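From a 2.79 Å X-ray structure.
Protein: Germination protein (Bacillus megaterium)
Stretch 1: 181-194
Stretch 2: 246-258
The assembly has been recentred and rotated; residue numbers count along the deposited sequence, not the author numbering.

Stretch 1 181-194: KTDVTLMYIHGIAN
Stretch 2 246-258: NLLEGRIAIFVDG

Two extended segments of one chain, strand 182-189 and strand 252-256, run antiparallel. Their axes approach to 4.6 Å with 162° between directions. Backbone angles are those of beta strands throughout. In register, the CA-CA distances are 4.6 Å for Val184 CA to Val256 CA, 5.2 Å for Thr185 CA to Phe255 CA, 4.6 Å for Leu186 CA to Ile254 CA and 4.8 Å for Met187 CA to Ala253 CA.

Backbone hydrogen bonds set this register. Thr185 and Phe255 form a reciprocal pair: Thr185 N donates to Phe255 O at 2.9 Å, and Phe255 N to Thr185 O at 2.8 Å. Met187 and Ala253 form the next: Met187 N to Ala253 O is 2.7 Å, and Ala253 N to Met187 O is 2.8 Å. Asp257 N extends the ladder to Asp183 O at 3.0 Å. Between these pairs, CA-H...O contacts fill the gaps, such as Ile252 CA to Met187 O at 3.2 Å and Val184 CA to Phe255 O at 3.3 Å.

Apolar side chains pack on both faces of the sheet. One face carries Val184, Leu186, Ile254 and Val256. Val184 CG1 meets Ile254 CG2 and Val184 CG2 meets Val256 CG2, both at 3.8 Å. Val256 is t, Ile254 chi1 is m and Leu186 chi1 is t; Val184 chi1 lies off a well at 149°.

The other face carries Thr185, Met187, Ala253 and Phe255. Met187 (chi1 -97°, then t, t) is buried and loses 98 Å² to the other stretch. Met187 CB lies 3.8 Å from Ala253 CB. Met187 CE reaches Phe255 CE2 at 3.6 Å, and Met187 SD sits at the ring edge, 5.2 Å from the Phe255 centroid. Phe255 chi1 is m, chi2 -79°. Met187 SD also meets Leu247 CD1 at 4.0 Å.

The helical segment leading into strand 252-256 also packs on stretch 1. Ile189 (m, t) places CD1 3.9 Å from Leu248 CD2 and 4.0 Å from Leu247 CB. Leu247 and Leu248 are both m, t. Exposed Ile192 (m, t) puts CG2 3.5 Å from Leu248 O.

Gly250 closes the helix in a Schellman motif at phi/psi 105/11, with Gly250 N to Leu247 O at 3.2 Å. These angles call for glycine; an ideal CB on Gly250 would also lie 3.4 Å from Ile192 O. Ala193 CB approaches Gly250 O at 3.5 Å. Within stretch 2, Arg251 NH1 makes a salt bridge with Glu249 OE1 at 3.2 Å. Together the stretches bury 898 Å².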

ATOM      1  N   LYS A 181      16.441   8.456 -15.559  1.00 80.08           N
ATOM      2  CA  LYS A 181      15.656   7.588 -14.672  1.00 75.60           C
ATOM      3  C   LYS A 181      14.136   7.818 -14.791  1.00 74.12           C
ATOM      4  O   LYS A 181      13.657   8.948 -14.879  1.00 72.52           O
ATOM      5  CB  LYS A 181      16.099   7.728 -13.196  1.00 76.53           C
ATOM      6  CG  LYS A 181      17.495   7.174 -12.895  1.00 81.95           C
ATOM      7  CD  LYS A 181      17.628   5.648 -13.086  1.00 93.34           C
ATOM      8  CE  LYS A 181      19.051   5.138 -12.954  1.00100.94           C
ATOM      9  NZ  LYS A 181      19.796   5.171 -14.254  1.00112.18           N
ATOM     10  N   THR A 182      13.405   6.711 -14.747  1.00 68.47           N
ATOM     11  CA  THR A 182      11.947   6.600 -14.767  1.00 66.40           C
ATOM     12  C   THR A 182      11.511   5.896 -13.491  1.00 69.60           C
ATOM     13  O   THR A 182      12.101   4.877 -13.108  1.00 69.40           O
ATOM     14  CB  THR A 182      11.455   5.844 -16.040  1.00 73.40           C
ATOM     15  OG1 THR A 182      11.927   6.510 -17.220  1.00 86.81           O
ATOM     16  CG2 THR A 182       9.954   5.725 -16.107  1.00 61.46           C
ATOM     17  N   ASP A 183      10.471   6.434 -12.845  1.00 66.11           N
ATOM     18  CA  ASP A 183       9.906   5.853 -11.634  1.00 65.51           C
ATOM     19  C   ASP A 183       9.068   4.646 -11.997  1.00 70.87           C
ATOM     20  O   ASP A 183       8.310   4.666 -12.972  1.00 70.26           O
ATOM     21  CB  ASP A 183       9.106   6.885 -10.835  1.00 66.34           C
ATOM     22  CG  ASP A 183      10.003   7.908 -10.188  1.00 72.37           C
ATOM     23  OD1 ASP A 183      10.633   7.578  -9.171  1.00 71.41           O
ATOM     24  OD2 ASP A 183      10.099   9.032 -10.720  1.00 81.77           O
ATOM     25  N   VAL A 184       9.254   3.579 -11.226  1.00 68.94           N
ATOM     26  CA  VAL A 184       8.624   2.288 -11.424  1.00 68.78           C
ATOM     27  C   VAL A 184       8.228   1.699 -10.072  1.00 75.67           C
ATOM     28  O   VAL A 184       8.987   1.833  -9.110  1.00 77.75           O
ATOM     29  CB  VAL A 184       9.640   1.376 -12.188  1.00 73.41           C
ATOM     30  CG1 VAL A 184       9.490  -0.101 -11.841  1.00 72.43           C
ATOM     31  CG2 VAL A 184       9.533   1.587 -13.689  1.00 73.32           C
ATOM     32  N   THR A 185       7.053   1.036 -10.000  1.00 70.97           N
ATOM     33  CA  THR A 185       6.635   0.302  -8.809  1.00 70.46           C
ATOM     34  C   THR A 185       6.389  -1.169  -9.221  1.00 74.61           C
ATOM     35  O   THR A 185       5.640  -1.456 -10.155  1.00 73.87           O
ATOM     36  CB  THR A 185       5.465   0.962  -8.065  1.00 73.32           C
ATOM     37  OG1 THR A 185       5.935   2.183  -7.493  1.00 74.09           O
ATOM     38  CG2 THR A 185       4.926   0.081  -6.933  1.00 70.85           C
ATOM     39  N   LEU A 186       7.071  -2.070  -8.524  1.00 72.01           N
ATOM     40  CA  LEU A 186       7.033  -3.525  -8.659  1.00 72.11           C
ATOM     41  C   LEU A 186       6.063  -4.122  -7.607  1.00 75.08           C
ATOM     42  O   LEU A 186       6.061  -3.677  -6.466  1.00 76.06           O
ATOM     43  CB  LEU A 186       8.469  -4.018  -8.427  1.00 73.91           C
ATOM     44  CG  LEU A 186       8.809  -5.476  -8.729  1.00 79.65           C
ATOM     45  CD1 LEU A 186      10.211  -5.585  -9.236  1.00 81.58           C
ATOM     46  CD2 LEU A 186       8.684  -6.346  -7.485  1.00 83.24           C
ATOM     47  N   MET A 187       5.268  -5.126  -7.986  1.00 69.47           N
ATOM     48  CA  MET A 187       4.295  -5.819  -7.132  1.00 69.41           C
ATOM     49  C   MET A 187       4.436  -7.337  -7.192  1.00 73.17           C
ATOM     50  O   MET A 187       4.614  -7.890  -8.279  1.00 71.46           O
ATOM     51  CB  MET A 187       2.871  -5.492  -7.598  1.00 70.85           C
ATOM     52  CG  MET A 187       2.201  -4.422  -6.865  1.00 75.12           C
ATOM     53  SD  MET A 187       0.586  -4.304  -7.658  1.00 79.44           S
ATOM     54  CE  MET A 187       0.181  -2.630  -7.285  1.00 76.75           C
ATOM     55  N   TYR A 188       4.237  -8.009  -6.048  1.00 71.03           N
ATOM     56  CA  TYR A 188       4.222  -9.467  -5.923  1.00 71.79           C
ATOM     57  C   TYR A 188       3.559  -9.837  -4.602  1.00 74.87           C
ATOM     58  O   TYR A 188       3.607  -9.040  -3.661  1.00 73.34           O
ATOM     59  CB  TYR A 188       5.641 -10.076  -6.040  1.00 75.21           C
ATOM     60  CG  TYR A 188       6.579  -9.702  -4.912  1.00 79.96           C
ATOM     61  CD1 TYR A 188       7.292  -8.504  -4.932  1.00 82.05           C
ATOM     62  CD2 TYR A 188       6.771 -10.561  -3.826  1.00 82.56           C
ATOM     63  CE1 TYR A 188       8.152  -8.154  -3.889  1.00 85.73           C
ATOM     64  CE2 TYR A 188       7.627 -10.221  -2.777  1.00 85.24           C
ATOM     65  CZ  TYR A 188       8.318  -9.020  -2.812  1.00 93.90           C
ATOM     66  OH  TYR A 188       9.160  -8.703  -1.770  1.00 98.58           O
ATOM     67  N   ILE A 189       2.943 -11.040  -4.524  1.00 71.82           N
ATOM     68  CA  ILE A 189       2.342 -11.477  -3.272  1.00 72.22           C
ATOM     69  C   ILE A 189       3.364 -12.372  -2.590  1.00 80.60           C
ATOM     70  O   ILE A 189       3.635 -13.496  -3.048  1.00 82.07           O
ATOM     71  CB  ILE A 189       0.928 -12.144  -3.377  1.00 74.18           C
ATOM     72  CG1 ILE A 189      -0.099 -11.209  -4.054  1.00 71.57           C
ATOM     73  CG2 ILE A 189       0.422 -12.575  -1.982  1.00 74.51           C
ATOM     74  CD1 ILE A 189      -1.438 -11.860  -4.438  1.00 70.71           C
ATOM     75  N   HIS A 190       3.941 -11.853  -1.499  1.00 78.37           N
ATOM     76  CA  HIS A 190       4.900 -12.552  -0.649  1.00 80.55           C
ATOM     77  C   HIS A 190       4.296 -13.882  -0.156  1.00 84.35           C
ATOM     78  O   HIS A 190       3.195 -13.897   0.395  1.00 83.39           O
ATOM     79  CB  HIS A 190       5.271 -11.646   0.531  1.00 82.48           C
ATOM     80  CG  HIS A 190       5.988 -12.366   1.620  1.00 89.21           C
ATOM     81  ND1 HIS A 190       7.329 -12.644   1.526  1.00 92.62           N
ATOM     82  CD2 HIS A 190       5.511 -12.879   2.776  1.00 93.35           C
ATOM     83  CE1 HIS A 190       7.635 -13.306   2.628  1.00 95.46           C
ATOM     84  NE2 HIS A 190       6.570 -13.477   3.407  1.00 96.37           N
ATOM     85  N   GLY A 191       4.998 -14.979  -0.388  1.00 82.50           N
ATOM     86  CA  GLY A 191       4.517 -16.297   0.019  1.00 84.60           C
ATOM     87  C   GLY A 191       3.838 -17.073  -1.089  1.00 87.91           C
ATOM     88  O   GLY A 191       3.731 -18.300  -1.005  1.00 89.68           O
ATOM     89  N   ILE A 192       3.347 -16.362  -2.122  1.00 82.20           N
ATOM     90  CA  ILE A 192       2.723 -16.964  -3.299  1.00 80.88           C
ATOM     91  C   ILE A 192       3.776 -16.924  -4.415  1.00 84.95           C
ATOM     92  O   ILE A 192       4.079 -17.966  -4.998  1.00 85.50           O
ATOM     93  CB  ILE A 192       1.364 -16.304  -3.671  1.00 81.47           C
ATOM     94  CG1 ILE A 192       0.287 -16.692  -2.627  1.00 83.63           C
ATOM     95  CG2 ILE A 192       0.924 -16.731  -5.070  1.00 80.12           C
ATOM     96  CD1 ILE A 192      -1.058 -15.925  -2.669  1.00 91.10           C
ATOM     97  N   ALA A 193       4.374 -15.739  -4.664  1.00 80.10           N
ATOM     98  CA  ALA A 193       5.430 -15.596  -5.653  1.00 79.98           C
ATOM     99  C   ALA A 193       6.711 -16.292  -5.189  1.00 89.26           C
ATOM    100  O   ALA A 193       7.042 -16.250  -3.997  1.00 91.12           O
ATOM    101  CB  ALA A 193       5.704 -14.129  -5.925  1.00 78.73           C
ATOM    102  N   ASN A 194       7.418 -16.949  -6.132  1.00 87.05           N
ATOM    103  CA  ASN A 194       8.695 -17.610  -5.860  1.00 89.80           C
ATOM    104  C   ASN A 194       9.762 -16.545  -5.652  1.00 92.89           C
ATOM    105  O   ASN A 194       9.902 -15.651  -6.493  1.00 90.02           O
ATOM    106  CB  ASN A 194       9.073 -18.530  -7.018  1.00 91.67           C
ATOM    107  CG  ASN A 194      10.251 -19.410  -6.737  1.00114.86           C
ATOM    108  OD1 ASN A 194      11.382 -18.952  -6.588  1.00110.43           O
ATOM    109  ND2 ASN A 194      10.005 -20.700  -6.666  1.00111.90           N
ATOM    110  N   ASN A 246      -3.030 -12.571 -12.108  1.00 60.43           N
ATOM    111  CA  ASN A 246      -1.632 -13.002 -12.248  1.00 60.60           C
ATOM    112  C   ASN A 246      -0.861 -12.893 -10.935  1.00 65.66           C
ATOM    113  O   ASN A 246      -0.011 -13.747 -10.658  1.00 66.84           O
ATOM    114  CB  ASN A 246      -0.919 -12.243 -13.341  1.00 58.64           C
ATOM    115  CG  ASN A 246      -1.374 -12.656 -14.711  1.00 73.44           C
ATOM    116  OD1 ASN A 246      -1.926 -11.861 -15.468  1.00 63.26           O
ATOM    117  ND2 ASN A 246      -1.178 -13.916 -15.060  1.00 71.09           N
ATOM    118  N   LEU A 247      -1.183 -11.884 -10.107  1.00 61.55           N
ATOM    119  CA  LEU A 247      -0.549 -11.740  -8.794  1.00 61.54           C
ATOM    120  C   LEU A 247      -0.889 -12.942  -7.903  1.00 68.32           C
ATOM    121  O   LEU A 247       0.004 -13.442  -7.224  1.00 70.78           O
ATOM    122  CB  LEU A 247      -0.930 -10.425  -8.097  1.00 59.73           C
ATOM    123  CG  LEU A 247      -0.263  -9.163  -8.615  1.00 61.03           C
ATOM    124  CD1 LEU A 247      -0.986  -7.953  -8.093  1.00 61.52           C
ATOM    125  CD2 LEU A 247       1.228  -9.116  -8.284  1.00 57.23           C
ATOM    126  N   LEU A 248      -2.139 -13.449  -7.969  1.00 63.56           N
ATOM    127  CA  LEU A 248      -2.560 -14.615  -7.181  1.00 64.78           C
ATOM    128  C   LEU A 248      -1.951 -15.917  -7.722  1.00 70.90           C
ATOM    129  O   LEU A 248      -1.990 -16.933  -7.028  1.00 73.04           O
ATOM    130  CB  LEU A 248      -4.092 -14.738  -7.096  1.00 64.43           C
ATOM    131  CG  LEU A 248      -4.820 -13.588  -6.401  1.00 67.15           C
ATOM    132  CD1 LEU A 248      -6.216 -13.450  -6.921  1.00 66.47           C
ATOM    133  CD2 LEU A 248      -4.799 -13.730  -4.883  1.00 68.40           C
ATOM    134  N   GLU A 249      -1.374 -15.884  -8.938  1.00 66.53           N
ATOM    135  CA  GLU A 249      -0.699 -17.041  -9.554  1.00 66.74           C
ATOM    136  C   GLU A 249       0.788 -17.110  -9.170  1.00 72.30           C
ATOM    137  O   GLU A 249       1.422 -18.118  -9.453  1.00 74.57           O
ATOM    138  CB  GLU A 249      -0.788 -16.975 -11.092  1.00 66.28           C
ATOM    139  CG  GLU A 249      -2.127 -17.323 -11.699  1.00 73.53           C
ATOM    140  CD  GLU A 249      -2.258 -16.953 -13.164  1.00105.43           C
ATOM    141  OE1 GLU A 249      -1.259 -17.080 -13.912  1.00 93.11           O
ATOM    142  OE2 GLU A 249      -3.370 -16.537 -13.563  1.00113.21           O
ATOM    143  N   GLY A 250       1.345 -16.037  -8.599  1.00 66.81           N
ATOM    144  CA  GLY A 250       2.766 -15.979  -8.258  1.00 67.62           C
ATOM    145  C   GLY A 250       3.607 -15.118  -9.191  1.00 72.76           C
ATOM    146  O   GLY A 250       4.844 -15.142  -9.117  1.00 73.72           O
ATOM    147  N   ARG A 251       2.945 -14.337 -10.076  1.00 67.48           N
ATOM    148  CA  ARG A 251       3.608 -13.453 -11.023  1.00 65.73           C
ATOM    149  C   ARG A 251       3.857 -12.091 -10.384  1.00 70.49           C
ATOM    150  O   ARG A 251       3.367 -11.818  -9.278  1.00 70.71           O
ATOM    151  CB  ARG A 251       2.802 -13.309 -12.322  1.00 63.28           C
ATOM    152  CG  ARG A 251       2.426 -14.644 -12.935  1.00 68.52           C
ATOM    153  CD  ARG A 251       2.483 -14.623 -14.440  1.00 64.59           C
ATOM    154  NE  ARG A 251       1.570 -15.632 -14.957  1.00 65.28           N
ATOM    155  CZ  ARG A 251       1.328 -15.849 -16.239  1.00 72.21           C
ATOM    156  NH1 ARG A 251       0.442 -16.763 -16.605  1.00 58.65           N
ATOM    157  NH2 ARG A 251       1.938 -15.128 -17.169  1.00 57.05           N
ATOM    158  N   ILE A 252       4.644 -11.255 -11.089  1.00 66.44           N
ATOM    159  CA  ILE A 252       5.093  -9.930 -10.686  1.00 65.61           C
ATOM    160  C   ILE A 252       4.449  -8.870 -11.601  1.00 69.63           C
ATOM    161  O   ILE A 252       4.479  -9.014 -12.827  1.00 70.24           O
ATOM    162  CB  ILE A 252       6.662  -9.876 -10.717  1.00 69.41           C
ATOM    163  CG1 ILE A 252       7.277 -10.727  -9.596  1.00 71.42           C
ATOM    164  CG2 ILE A 252       7.214  -8.429 -10.644  1.00 69.47           C
ATOM    165  CD1 ILE A 252       7.534 -12.165  -9.915  1.00 79.31           C
ATOM    166  N   ALA A 253       3.878  -7.812 -10.998  1.00 64.76           N
ATOM    167  CA  ALA A 253       3.273  -6.701 -11.742  1.00 63.45           C
ATOM    168  C   ALA A 253       4.187  -5.454 -11.681  1.00 66.18           C
ATOM    169  O   ALA A 253       4.690  -5.108 -10.622  1.00 64.72           O
ATOM    170  CB  ALA A 253       1.879  -6.383 -11.203  1.00 63.34           C
ATOM    171  N   ILE A 254       4.439  -4.819 -12.828  1.00 63.05           N
ATOM    172  CA  ILE A 254       5.287  -3.627 -12.909  1.00 62.65           C
ATOM    173  C   ILE A 254       4.474  -2.481 -13.458  1.00 64.39           C
ATOM    174  O   ILE A 254       3.829  -2.621 -14.499  1.00 63.28           O
ATOM    175  CB  ILE A 254       6.570  -3.867 -13.757  1.00 66.47           C
ATOM    176  CG1 ILE A 254       7.406  -5.046 -13.210  1.00 68.04           C
ATOM    177  CG2 ILE A 254       7.411  -2.595 -13.889  1.00 66.73           C
ATOM    178  CD1 ILE A 254       7.961  -5.937 -14.299  1.00 75.09           C
ATOM    179  N   PHE A 255       4.517  -1.348 -12.757  1.00 60.97           N
ATOM    180  CA  PHE A 255       3.875  -0.104 -13.171  1.00 60.53           C
ATOM    181  C   PHE A 255       4.937   0.938 -13.447  1.00 68.03           C
ATOM    182  O   PHE A 255       5.695   1.307 -12.542  1.00 68.55           O
ATOM    183  CB  PHE A 255       2.866   0.401 -12.124  1.00 61.43           C
ATOM    184  CG  PHE A 255       1.671  -0.501 -12.010  1.00 62.09           C
ATOM    185  CD1 PHE A 255       0.646  -0.436 -12.940  1.00 63.54           C
ATOM    186  CD2 PHE A 255       1.595  -1.460 -10.999  1.00 64.57           C
ATOM    187  CE1 PHE A 255      -0.440  -1.285 -12.849  1.00 64.43           C
ATOM    188  CE2 PHE A 255       0.489  -2.295 -10.893  1.00 66.60           C
ATOM    189  CZ  PHE A 255      -0.522  -2.198 -11.815  1.00 64.08           C
ATOM    190  N   VAL A 256       5.015   1.376 -14.713  1.00 65.64           N
ATOM    191  CA  VAL A 256       5.959   2.390 -15.179  1.00 66.25           C
ATOM    192  C   VAL A 256       5.228   3.742 -15.280  1.00 72.03           C
ATOM    193  O   VAL A 256       4.101   3.800 -15.777  1.00 71.77           O
ATOM    194  CB  VAL A 256       6.594   1.969 -16.525  1.00 69.85           C
ATOM    195  CG1 VAL A 256       7.702   2.931 -16.942  1.00 70.70           C
ATOM    196  CG2 VAL A 256       7.124   0.538 -16.450  1.00 69.55           C
ATOM    197  N   ASP A 257       5.876   4.815 -14.795  1.00 69.70           N
ATOM    198  CA  ASP A 257       5.354   6.175 -14.826  1.00 69.63           C
ATOM    199  C   ASP A 257       5.073   6.614 -16.263  1.00 76.29           C
ATOM    200  O   ASP A 257       5.948   6.526 -17.136  1.00 76.61           O
ATOM    201  CB  ASP A 257       6.343   7.133 -14.142  1.00 72.22           C
ATOM    202  CG  ASP A 257       5.835   8.541 -13.889  1.00 78.75           C
ATOM    203  OD1 ASP A 257       4.609   8.716 -13.761  1.00 81.90           O
ATOM    204  OD2 ASP A 257       6.668   9.458 -13.779  1.00 76.49           O
ATOM    205  N   GLY A 258       3.826   7.013 -16.503  1.00 74.22           N
ATOM    206  CA  GLY A 258       3.362   7.465 -17.811  1.00 74.79           C
ATOM    207  C   GLY A 258       2.764   6.400 -18.716  1.00 78.60           C
ATOM    208  O   GLY A 258       2.176   6.750 -19.745  1.00 80.60           O
TER